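Local coordinates for Thiol:disulfide interchange protein DsbA (Neisseria meningitidis serogroup B, PDB 2ZNM) that probably acts as a periplasmic thiol:disulfide oxidoreductase with the thioredoxin fold of the DsbA family, at residues H38-P42 / L43-L47; P89-F92 / K93-E97; K116-G120 / K121-R125; Y146-S150 / T151-I155. All coordinates share one frame; numbering follows the deposited sequence.

Contact 1: H38-P42 / L43-L47; sequences HHFDP and LLLKL
F40 and L45 meet at the start of helix 42-50, which D41 N-caps in this thioredoxin fold. The F40 ring approaches L45 obliquely: its CE1 atom lies 4.0 Å from L45 CG. One residue on, D41 does the capping. With CG anti to the backbone N (chi1 -167°), the carboxylate swings toward the helix, and L43 N donates a hydrogen bond to D41 OD2 at 2.8 Å, bent at the hydrogen (134°) though nearly along the C-O axis. The same oxygen lies beside L43 CB, while D41 and L44 cross at about a right angle, D41 CB against L44 CD2 at 3.8 Å, so one short side chain serves both a polar and an apolar neighbour. D41 OD1 lies close to the carboxylate of E28 on strand 24-30, a like charge. The carbonyl oxygen of D41 receives a weak bond from L45 N (3.5 Å). L43 itself faces inward, onto F168 and V172 of helix 167-185. P42 has no N-H to give, but P42 O accepts from K46 N at 3.1 Å, with K46 CB also 3.4 Å from that oxygen.

Contact 2: P89-F92 / K93-E97; sequences PAVF and KAVYE
V91 O is gripped by two backbone N-H groups of the next turn: V95 N bonds to it at 3.0 Å and nearly straight, while A94 N adds a weak, sharply bent bond. V95 CG2 also lies 3.3 Å from V91 O. The neighbouring carbonyl is held in another way. F92 O takes the N-H of Y96 at 2.8 Å, and the ring of Y96 also lies over it, with the oxygen 3.0 Å above the plane and toward the rim. The second torsion of Y96, chi2 -8°, turns a face of the ring back over the preceding turn of helix 84-97, a helix of the all-helical part of this DsbA-like fold. F92 CB meets that same face, in a CH-pi contact 4.2 Å from the ring centroid. The two aromatic side chains run alongside each other and point the same way, and their rings meet obliquely, planes at 57° and centroids 5.9 Å apart. The hydroxyl of Y96 comes obliquely to the F92 ring, 3.3 Å from F92 CD1. Its polar partners are the carbonyl of C34 and the N-H of H36, which tie this helix to the segment bearing the predicted redox-active cysteines; F92 flanks the same segment through an edge-to-face meeting with Y32. On the flank turned toward W111, A90 O accepts the N-H of A94 from above the carbonyl plane, at 3.2 Å.

Contact 3: K116-G120 / K121-R125; sequences KGFDG and KKLMR
F118 and L123 meet obliquely in front of the first turn of helix 120-127, where F118 CE1 touches L123 CD2 at 3.6 Å. F118 holds CG between its backbone N and carbonyl carbon (chi1 62°), turning the ring toward the helix, where CD2 of L123 meets it. Beyond that meeting the ring rests on Q86, A87 and A90 of helix 84-97, whereas L123 packs on A77, V78 and S81 of helix 69-81, so the pair joins helices 84-97 and 69-81 to the start of helix 120-127.

D119 is the N-cap of helix 120-127. Its CG is swung away from the backbone N (chi1 -158°), and K122 N bonds to D119 OD1 at 3.1 Å, arriving from above the carboxylate plane. D119 CG also lies 3.6 Å from K122 CB, the two side chains crossing at about a right angle. Two backbone bonds complete the turn: L123 N to D119 O at 3.3 Å and M124 N to G120 O at 3.0 Å. M124, a selenomethionine, folds its CG back to within 3.3 Å of G120 O, then bends off toward A112 and L113. Outside the turn, R125 curls so that one face of its guanidinium covers K122 CA.

The carboxylate thus caps a helix N-terminus near cationic groups whose charged atoms it does not touch, the nearest being R125 NH2, 4.9 Å from D119 OD2. Both the helix end and these charges would be expected to stabilise the ionised form of D119.

Contact 4: Y146-S150 / T151-I155; sequences YRIDS and TPTVI
From S150, in an extended conformation, the chain passes through a cis peptide bond between T151 and P152 and enters strand 153-156 at T153, a path that brings T153 back beside S150 and I148. No direct hydrogen bond joins the two sides; the join is made by side-chain contact and by water. I148 crosses T153 obliquely and puts its CG2 branch 3.3 Å from T153 OG1, with I148 CG1 also near that hydroxyl oxygen at 3.8 Å. T153 holds OG1 between its own backbone N and carbonyl carbon (chi1 59°), a setting that turns the oxygen to I148. T153 CG2 lies 3.7 Å from S150 CB, although the fit of this methyl beside S150 is doubtful. Both I148 and T153 lean on F29 of the adjoining strand 24-30, and the carbonyl of I148 is taken by the indole N-H of W64.

A water donates a hydrogen bond to P152 O at 2.9 Å and makes a weak one with S150 OG at 3.4 Å, bridging across the cis peptide. Upstream, R147 adopts positive phi (50°) as the C-prime residue of a Schellman motif that ends helix 130-145, and this reversal sends I148 inward toward the sheet. T151 touches C34, a cysteine predicted to be redox-active. A cis-proline that opens a central strand next to such a cysteine is the hallmark loop of the thioredoxin fold, found here in its DsbA-like form.

In the fold
The four contacts follow one another in series along the chain, yet three of them converge on the region of C34 and C37, the cysteines predicted to be redox-active. Contact 1 follows C37 directly in sequence and meets contact 2 where the H39 ring lies against Y96, with H39 ND1 3.4 Å from Y96 CE2. Contact 4 brings the cis-proline loop up to C34 and touches contact 1 through L43 and V154. Contact 3 adjoins contact 2, their centres about 15 Å apart, but lies far from contact 4, with centres about 29 Å apart on opposite sides of the chain's centre. Contacts 2 and 4 do not touch, their nearest atoms being about 9 Å apart.

Contact 1: H38-P42 / L43-L47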
loop_
_atom_site.group_PDB
_atom_site.type_symbol
_atom_site.label_atom_id
_atom_site.label_comp_id
_atom_site.label_asym_id
_atom_site.label_seq_id
_atom_site.Cartn_x
_atom_site.Cartn_y
_atom_site.Cartn_z
ATOM N N HIS A 38 -14.433 -8.171 1.656
ATOM C CA HIS A 38 -14.790 -7.559 2.944
ATOM C C HIS A 38 -14.268 -6.130 3.102
ATOM O O HIS A 38 -14.231 -5.619 4.217
ATOM C CB HIS A 38 -14.353 -8.423 4.154
ATOM C CG HIS A 38 -15.012 -9.769 4.225
ATOM N ND1 HIS A 38 -16.358 -9.933 4.471
ATOM C CD2 HIS A 38 -14.497 -11.015 4.102
ATOM C CE1 HIS A 38 -16.647 -11.221 4.477
ATOM N NE2 HIS A 38 -15.533 -11.898 4.262
ATOM N N HIS A 39 -13.881 -5.494 1.993
ATOM C CA HIS A 39 -13.326 -4.122 1.992
ATOM C C HIS A 39 -12.009 -4.028 2.775
ATOM O O HIS A 39 -11.704 -3.000 3.392
ATOM C CB HIS A 39 -14.334 -3.084 2.517
ATOM C CG HIS A 39 -15.690 -3.169 1.884
ATOM N ND1 HIS A 39 -15.993 -2.557 0.686
ATOM C CD2 HIS A 39 -16.826 -3.783 2.288
ATOM C CE1 HIS A 39 -17.257 -2.799 0.377
ATOM N NE2 HIS A 39 -17.784 -3.540 1.333
ATOM N N PHE A 40 -11.238 -5.108 2.762
ATOM C CA PHE A 40 -9.858 -5.077 3.237
ATOM C C PHE A 40 -9.067 -6.099 2.436
ATOM O O PHE A 40 -9.618 -7.111 1.997
ATOM C CB PHE A 40 -9.754 -5.317 4.760
ATOM C CG PHE A 40 -10.037 -6.739 5.182
ATOM C CD1 PHE A 40 -9.008 -7.678 5.257
ATOM C CD2 PHE A 40 -11.328 -7.139 5.499
ATOM C CE1 PHE A 40 -9.273 -8.993 5.633
ATOM C CE2 PHE A 40 -11.603 -8.457 5.884
ATOM C CZ PHE A 40 -10.577 -9.383 5.946
ATOM N N ASP A 41 -7.786 -5.809 2.238
ATOM C CA ASP A 41 -6.849 -6.697 1.552
ATOM C C ASP A 41 -6.502 -7.956 2.384
ATOM O O ASP A 41 -5.847 -7.861 3.418
ATOM C CB ASP A 41 -5.585 -5.900 1.230
ATOM C CG ASP A 41 -4.679 -6.602 0.267
ATOM O OD1 ASP A 41 -4.063 -5.918 -0.543
ATOM O OD2 ASP A 41 -4.552 -7.834 0.317
ATOM N N PRO A 42 -6.953 -9.146 1.932
ATOM C CA PRO A 42 -6.630 -10.394 2.662
ATOM C C PRO A 42 -5.128 -10.737 2.689
ATOM O O PRO A 42 -4.683 -11.449 3.592
ATOM C CB PRO A 42 -7.424 -11.477 1.909
ATOM C CG PRO A 42 -7.730 -10.877 0.557
ATOM C CD PRO A 42 -7.787 -9.388 0.735
ATOM N N LEU A 43 -4.356 -10.233 1.722
ATOM C CA LEU A 43 -2.897 -10.452 1.715
ATOM C C LEU A 43 -2.181 -9.757 2.879
ATOM O O LEU A 43 -1.355 -10.376 3.554
ATOM C CB LEU A 43 -2.268 -10.057 0.368
ATOM C CG LEU A 43 -0.795 -10.450 0.210
ATOM C CD1 LEU A 43 -0.654 -11.955 0.027
ATOM C CD2 LEU A 43 -0.144 -9.708 -0.952
ATOM N N LEU A 44 -2.501 -8.484 3.112
ATOM C CA LEU A 44 -1.957 -7.716 4.251
ATOM C C LEU A 44 -2.260 -8.338 5.608
ATOM O O LEU A 44 -1.397 -8.373 6.492
ATOM C CB LEU A 44 -2.502 -6.281 4.226
ATOM C CG LEU A 44 -1.673 -5.148 3.612
ATOM C CD1 LEU A 44 -0.449 -5.616 2.802
ATOM C CD2 LEU A 44 -2.550 -4.200 2.814
ATOM N N LEU A 45 -3.494 -8.814 5.767
ATOM C CA LEU A 45 -3.929 -9.514 6.972
ATOM C C LEU A 45 -3.150 -10.829 7.216
ATOM O O LEU A 45 -2.695 -11.100 8.340
ATOM C CB LEU A 45 -5.447 -9.745 6.906
ATOM C CG LEU A 45 -6.320 -10.139 8.115
ATOM C CD1 LEU A 45 -6.853 -11.537 7.986
ATOM C CD2 LEU A 45 -5.678 -9.938 9.467
ATOM N N LYS A 46 -2.991 -11.631 6.165
ATOM C CA LYS A 46 -2.266 -12.886 6.246
ATOM C C LYS A 46 -0.774 -12.672 6.534
ATOM O O LYS A 46 -0.188 -13.373 7.351
ATOM C CB LYS A 46 -2.423 -13.635 4.934
ATOM C CG LYS A 46 -2.772 -15.092 5.082
ATOM C CD LYS A 46 -1.576 -15.949 5.413
ATOM C CE LYS A 46 -2.047 -17.308 5.919
ATOM N NZ LYS A 46 -2.699 -18.120 4.853
ATOM N N LEU A 47 -0.168 -11.714 5.835
ATOM C CA LEU A 47 1.240 -11.393 5.992
ATOM C C LEU A 47 1.537 -10.874 7.396
ATOM O O LEU A 47 2.558 -11.210 7.971
ATOM C CB LEU A 47 1.698 -10.385 4.926
ATOM C CG LEU A 47 1.923 -10.940 3.511
ATOM C CD1 LEU A 47 2.270 -9.832 2.524
ATOM C CD2 LEU A 47 2.982 -12.063 3.484
#

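Contact 2: P89-F92 / K93-E97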
loop_
_atom_site.group_PDB
_atom_site.type_symbol
_atom_site.label_atom_id
_atom_site.label_comp_id
_atom_site.label_asym_id
_atom_site.label_seq_id
_atom_site.Cartn_x
_atom_site.Cartn_y
_atom_site.Cartn_z
ATOM N N PRO A 89 -11.943 0.447 5.343
ATOM C CA PRO A 89 -13.106 -0.263 4.795
ATOM C C PRO A 89 -14.114 0.669 4.113
ATOM O O PRO A 89 -14.540 0.389 2.976
ATOM C CB PRO A 89 -13.716 -0.960 6.036
ATOM C CG PRO A 89 -12.550 -1.171 6.948
ATOM C CD PRO A 89 -11.719 0.097 6.764
ATOM N N ALA A 90 -14.469 1.760 4.800
ATOM C CA ALA A 90 -15.311 2.833 4.251
ATOM C C ALA A 90 -14.691 3.555 3.037
ATOM O O ALA A 90 -15.414 4.064 2.194
ATOM C CB ALA A 90 -15.668 3.844 5.348
ATOM N N VAL A 91 -13.364 3.597 2.942
ATOM C CA VAL A 91 -12.709 4.202 1.781
ATOM C C VAL A 91 -12.819 3.289 0.541
ATOM O O VAL A 91 -13.240 3.735 -0.533
ATOM C CB VAL A 91 -11.234 4.597 2.056
ATOM C CG1 VAL A 91 -10.596 5.195 0.806
ATOM C CG2 VAL A 91 -11.141 5.583 3.219
ATOM N N PHE A 92 -12.448 2.019 0.680
ATOM C CA PHE A 92 -12.683 1.065 -0.403
ATOM C C PHE A 92 -14.114 1.152 -0.935
ATOM O O PHE A 92 -14.326 1.215 -2.150
ATOM C CB PHE A 92 -12.396 -0.370 0.061
ATOM C CG PHE A 92 -10.940 -0.720 0.085
ATOM C CD1 PHE A 92 -10.285 -1.097 -1.084
ATOM C CD2 PHE A 92 -10.228 -0.697 1.274
ATOM C CE1 PHE A 92 -8.945 -1.431 -1.071
ATOM C CE2 PHE A 92 -8.882 -1.017 1.296
ATOM C CZ PHE A 92 -8.239 -1.386 0.122
ATOM N N LYS A 93 -15.088 1.165 -0.024
ATOM C CA LYS A 93 -16.498 1.059 -0.380
ATOM C C LYS A 93 -16.958 2.273 -1.171
ATOM O O LYS A 93 -17.786 2.156 -2.070
ATOM C CB LYS A 93 -17.352 0.895 0.878
ATOM C CG LYS A 93 -18.859 0.795 0.612
ATOM C CD LYS A 93 -19.640 0.436 1.859
ATOM C CE LYS A 93 -21.011 1.056 1.839
ATOM N NZ LYS A 93 -21.901 0.401 2.864
ATOM N N ALA A 94 -16.432 3.438 -0.810
ATOM C CA ALA A 94 -16.773 4.690 -1.463
ATOM C C ALA A 94 -16.181 4.687 -2.883
ATOM O O ALA A 94 -16.837 5.078 -3.835
ATOM C CB ALA A 94 -16.240 5.855 -0.642
ATOM N N VAL A 95 -14.941 4.223 -3.004
ATOM C CA VAL A 95 -14.282 4.079 -4.292
ATOM C C VAL A 95 -15.035 3.047 -5.169
ATOM O O VAL A 95 -15.282 3.316 -6.352
ATOM C CB VAL A 95 -12.761 3.783 -4.110
ATOM C CG1 VAL A 95 -12.073 3.523 -5.443
ATOM C CG2 VAL A 95 -12.067 4.957 -3.406
ATOM N N TYR A 96 -15.454 1.919 -4.573
ATOM C CA TYR A 96 -16.242 0.880 -5.276
ATOM C C TYR A 96 -17.573 1.372 -5.825
ATOM O O TYR A 96 -17.978 0.984 -6.913
ATOM C CB TYR A 96 -16.571 -0.317 -4.379
ATOM C CG TYR A 96 -15.414 -1.137 -3.843
ATOM C CD1 TYR A 96 -14.098 -0.933 -4.275
ATOM C CD2 TYR A 96 -15.647 -2.149 -2.908
ATOM C CE1 TYR A 96 -13.047 -1.701 -3.759
ATOM C CE2 TYR A 96 -14.603 -2.915 -2.402
ATOM C CZ TYR A 96 -13.314 -2.685 -2.825
ATOM O OH TYR A 96 -12.295 -3.451 -2.310
ATOM N N GLU A 97 -18.280 2.184 -5.056
ATOM C CA GLU A 97 -19.629 2.602 -5.443
ATOM C C GLU A 97 -19.639 3.647 -6.562
ATOM O O GLU A 97 -20.596 3.734 -7.331
ATOM C CB GLU A 97 -20.396 3.090 -4.211
ATOM C CG GLU A 97 -20.571 1.997 -3.138
ATOM C CD GLU A 97 -21.630 2.337 -2.114
ATOM O OE1 GLU A 97 -21.762 3.535 -1.781
ATOM O OE2 GLU A 97 -22.336 1.409 -1.648
#

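Contact 3: K116-G120 / K121-R125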
loop_
_atom_site.group_PDB
_atom_site.type_symbol
_atom_site.label_atom_id
_atom_site.label_comp_id
_atom_site.label_asym_id
_atom_site.label_seq_id
_atom_site.Cartn_x
_atom_site.Cartn_y
_atom_site.Cartn_z
ATOM N N LYS A 116 -20.239 7.701 9.940
ATOM C CA LYS A 116 -20.639 7.315 11.311
ATOM C C LYS A 116 -19.588 6.505 12.081
ATOM O O LYS A 116 -19.572 6.515 13.320
ATOM C CB LYS A 116 -21.926 6.479 11.301
ATOM C CG LYS A 116 -23.183 7.159 10.786
ATOM C CD LYS A 116 -24.189 6.092 10.369
ATOM C CE LYS A 116 -25.434 6.693 9.750
ATOM N NZ LYS A 116 -26.410 5.636 9.336
ATOM N N GLY A 117 -18.735 5.795 11.348
ATOM C CA GLY A 117 -17.871 4.772 11.935
ATOM C C GLY A 117 -16.462 5.159 12.349
ATOM O O GLY A 117 -15.692 4.299 12.783
ATOM N N PHE A 118 -16.109 6.436 12.208
ATOM C CA PHE A 118 -14.775 6.920 12.579
ATOM C C PHE A 118 -14.743 8.445 12.660
ATOM O O PHE A 118 -15.608 9.112 12.088
ATOM C CB PHE A 118 -13.693 6.392 11.613
ATOM C CG PHE A 118 -13.871 6.833 10.189
ATOM C CD1 PHE A 118 -13.409 8.079 9.768
ATOM C CD2 PHE A 118 -14.493 5.997 9.261
ATOM C CE1 PHE A 118 -13.580 8.499 8.453
ATOM C CE2 PHE A 118 -14.657 6.399 7.936
ATOM C CZ PHE A 118 -14.201 7.656 7.529
ATOM N N ASP A 119 -13.754 8.975 13.385
ATOM C CA ASP A 119 -13.489 10.416 13.485
ATOM C C ASP A 119 -13.048 10.947 12.128
ATOM O O ASP A 119 -11.887 10.795 11.730
ATOM C CB ASP A 119 -12.386 10.678 14.516
ATOM C CG ASP A 119 -12.414 12.101 15.077
ATOM O OD1 ASP A 119 -12.883 13.041 14.392
ATOM O OD2 ASP A 119 -11.954 12.282 16.229
ATOM N N GLY A 120 -13.987 11.564 11.421
ATOM C CA GLY A 120 -13.729 12.097 10.093
ATOM C C GLY A 120 -12.946 13.392 10.169
ATOM O O GLY A 120 -12.205 13.731 9.239
ATOM N N LYS A 121 -13.124 14.103 11.283
ATOM C CA LYS A 121 -12.380 15.324 11.597
ATOM C C LYS A 121 -10.890 15.040 11.779
ATOM O O LYS A 121 -10.055 15.793 11.279
ATOM C CB LYS A 121 -12.951 16.002 12.847
ATOM C CG LYS A 121 -14.159 16.883 12.574
ATOM C CD LYS A 121 -14.861 17.340 13.846
ATOM C CE LYS A 121 -16.150 18.078 13.506
ATOM N NZ LYS A 121 -17.094 18.214 14.660
ATOM N N LYS A 122 -10.567 13.952 12.480
ATOM C CA LYS A 122 -9.170 13.525 12.662
ATOM C C LYS A 122 -8.520 13.114 11.343
ATOM O O LYS A 122 -7.360 13.434 11.083
ATOM C CB LYS A 122 -9.060 12.390 13.686
ATOM C CG LYS A 122 -7.644 11.867 13.860
ATOM C CD LYS A 122 -7.519 10.894 15.009
ATOM C CE LYS A 122 -6.085 10.885 15.538
ATOM N NZ LYS A 122 -5.665 12.212 16.110
ATOM N N LEU A 123 -9.283 12.406 10.517
ATOM C CA LEU A 123 -8.839 12.012 9.198
ATOM C C LEU A 123 -8.532 13.205 8.297
ATOM O O LEU A 123 -7.568 13.178 7.528
ATOM C CB LEU A 123 -9.899 11.138 8.531
ATOM C CG LEU A 123 -9.527 10.515 7.186
ATOM C CD1 LEU A 123 -8.217 9.755 7.302
ATOM C CD2 LEU A 123 -10.639 9.614 6.684
HETATM N N MSE A 124 -9.372 14.230 8.379
HETATM C CA MSE A 124 -9.232 15.404 7.530
HETATM C C MSE A 124 -8.113 16.341 7.987
HETATM O O MSE A 124 -7.509 17.031 7.174
HETATM C CB MSE A 124 -10.570 16.138 7.397
HETATM C CG MSE A 124 -11.541 15.447 6.448
HETATM SE SE MSE A 124 -10.740 14.993 4.695
HETATM C CE MSE A 124 -10.454 13.081 4.889
ATOM N N ARG A 125 -7.842 16.338 9.290
ATOM C CA ARG A 125 -6.699 17.033 9.880
ATOM C C ARG A 125 -5.399 16.468 9.303
ATOM O O ARG A 125 -4.500 17.215 8.954
ATOM C CB ARG A 125 -6.728 16.852 11.399
ATOM C CG ARG A 125 -6.645 18.135 12.192
ATOM C CD ARG A 125 -7.605 18.110 13.388
ATOM N NE ARG A 125 -7.421 16.927 14.237
ATOM C CZ ARG A 125 -8.384 16.356 14.965
ATOM N NH1 ARG A 125 -9.624 16.841 14.962
ATOM N NH2 ARG A 125 -8.103 15.288 15.697
#

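Contact 4: Y146-S150 / T151-I155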
loop_
_atom_site.group_PDB
_atom_site.type_symbol
_atom_site.label_atom_id
_atom_site.label_comp_id
_atom_site.label_asym_id
_atom_site.label_seq_id
_atom_site.Cartn_x
_atom_site.Cartn_y
_atom_site.Cartn_z
ATOM N N TYR A 146 9.834 3.420 -10.353
ATOM C CA TYR A 146 10.030 1.984 -10.221
ATOM C C TYR A 146 9.064 1.158 -11.070
ATOM O O TYR A 146 8.956 -0.056 -10.891
ATOM C CB TYR A 146 10.014 1.578 -8.737
ATOM C CG TYR A 146 11.074 2.301 -7.917
ATOM C CD1 TYR A 146 12.413 1.910 -7.972
ATOM C CD2 TYR A 146 10.738 3.386 -7.104
ATOM C CE1 TYR A 146 13.388 2.575 -7.233
ATOM C CE2 TYR A 146 11.706 4.056 -6.355
ATOM C CZ TYR A 146 13.029 3.642 -6.423
ATOM O OH TYR A 146 13.996 4.302 -5.691
ATOM N N ARG A 147 8.396 1.832 -12.012
ATOM C CA ARG A 147 7.503 1.213 -13.006
ATOM C C ARG A 147 6.472 0.257 -12.388
ATOM O O ARG A 147 6.360 -0.904 -12.792
ATOM C CB ARG A 147 8.307 0.510 -14.119
ATOM C CG ARG A 147 9.120 1.428 -15.069
ATOM C CD ARG A 147 10.467 1.850 -14.467
ATOM N NE ARG A 147 11.456 2.256 -15.468
ATOM C CZ ARG A 147 11.548 3.470 -16.020
ATOM N NH1 ARG A 147 10.698 4.441 -15.693
ATOM N NH2 ARG A 147 12.500 3.712 -16.912
ATOM N N ILE A 148 5.724 0.742 -11.405
ATOM C CA ILE A 148 4.652 -0.060 -10.804
ATOM C C ILE A 148 3.378 0.111 -11.632
ATOM O O ILE A 148 2.693 1.135 -11.557
ATOM C CB ILE A 148 4.442 0.272 -9.305
ATOM C CG1 ILE A 148 5.610 -0.265 -8.472
ATOM C CG2 ILE A 148 3.171 -0.348 -8.780
ATOM C CD1 ILE A 148 6.686 0.728 -8.210
ATOM N N ASP A 149 3.085 -0.903 -12.442
ATOM C CA ASP A 149 2.009 -0.829 -13.425
ATOM C C ASP A 149 0.919 -1.867 -13.173
ATOM O O ASP A 149 0.127 -2.186 -14.062
ATOM C CB ASP A 149 2.583 -0.960 -14.845
ATOM C CG ASP A 149 3.313 -2.281 -15.075
ATOM O OD1 ASP A 149 3.599 -3.011 -14.089
ATOM O OD2 ASP A 149 3.607 -2.582 -16.258
ATOM N N SER A 150 0.866 -2.356 -11.937
ATOM C CA SER A 150 0.073 -3.520 -11.589
ATOM C C SER A 150 -0.193 -3.514 -10.085
ATOM O O SER A 150 0.689 -3.193 -9.295
ATOM C CB SER A 150 0.839 -4.782 -12.021
ATOM O OG SER A 150 0.169 -5.976 -11.662
ATOM N N THR A 151 -1.418 -3.839 -9.687
ATOM C CA THR A 151 -1.776 -3.916 -8.273
ATOM C C THR A 151 -2.430 -5.266 -7.979
ATOM O O THR A 151 -3.253 -5.729 -8.758
ATOM C CB THR A 151 -2.706 -2.756 -7.826
ATOM O OG1 THR A 151 -3.815 -2.658 -8.721
ATOM C CG2 THR A 151 -1.968 -1.419 -7.808
ATOM N N PRO A 152 -2.025 -5.926 -6.884
ATOM C CA PRO A 152 -0.941 -5.489 -5.984
ATOM C C PRO A 152 0.451 -5.820 -6.550
ATOM O O PRO A 152 0.604 -6.780 -7.310
ATOM C CB PRO A 152 -1.203 -6.300 -4.712
ATOM C CG PRO A 152 -1.783 -7.588 -5.224
ATOM C CD PRO A 152 -2.612 -7.208 -6.453
ATOM N N THR A 153 1.449 -5.008 -6.229
ATOM C CA THR A 153 2.821 -5.446 -6.444
ATOM C C THR A 153 3.569 -5.402 -5.122
ATOM O O THR A 153 3.477 -4.418 -4.381
ATOM C CB THR A 153 3.569 -4.704 -7.596
ATOM O OG1 THR A 153 3.606 -3.299 -7.344
ATOM C CG2 THR A 153 2.879 -4.947 -8.931
ATOM N N VAL A 154 4.271 -6.495 -4.829
ATOM C CA VAL A 154 5.003 -6.643 -3.577
ATOM C C VAL A 154 6.515 -6.598 -3.815
ATOM O O VAL A 154 7.055 -7.343 -4.629
ATOM C CB VAL A 154 4.597 -7.942 -2.808
ATOM C CG1 VAL A 154 5.446 -8.127 -1.555
ATOM C CG2 VAL A 154 3.111 -7.911 -2.439
ATOM N N ILE A 155 7.177 -5.701 -3.089
ATOM C CA ILE A 155 8.629 -5.606 -3.078
ATOM C C ILE A 155 9.202 -5.894 -1.674
ATOM O O ILE A 155 8.736 -5.334 -0.671
ATOM C CB ILE A 155 9.083 -4.247 -3.633
ATOM C CG1 ILE A 155 8.445 -4.055 -5.018
ATOM C CG2 ILE A 155 10.607 -4.192 -3.715
ATOM C CD1 ILE A 155 8.400 -2.649 -5.536
HETATM O O HOH W 1 -0.548 -8.448 -9.368
#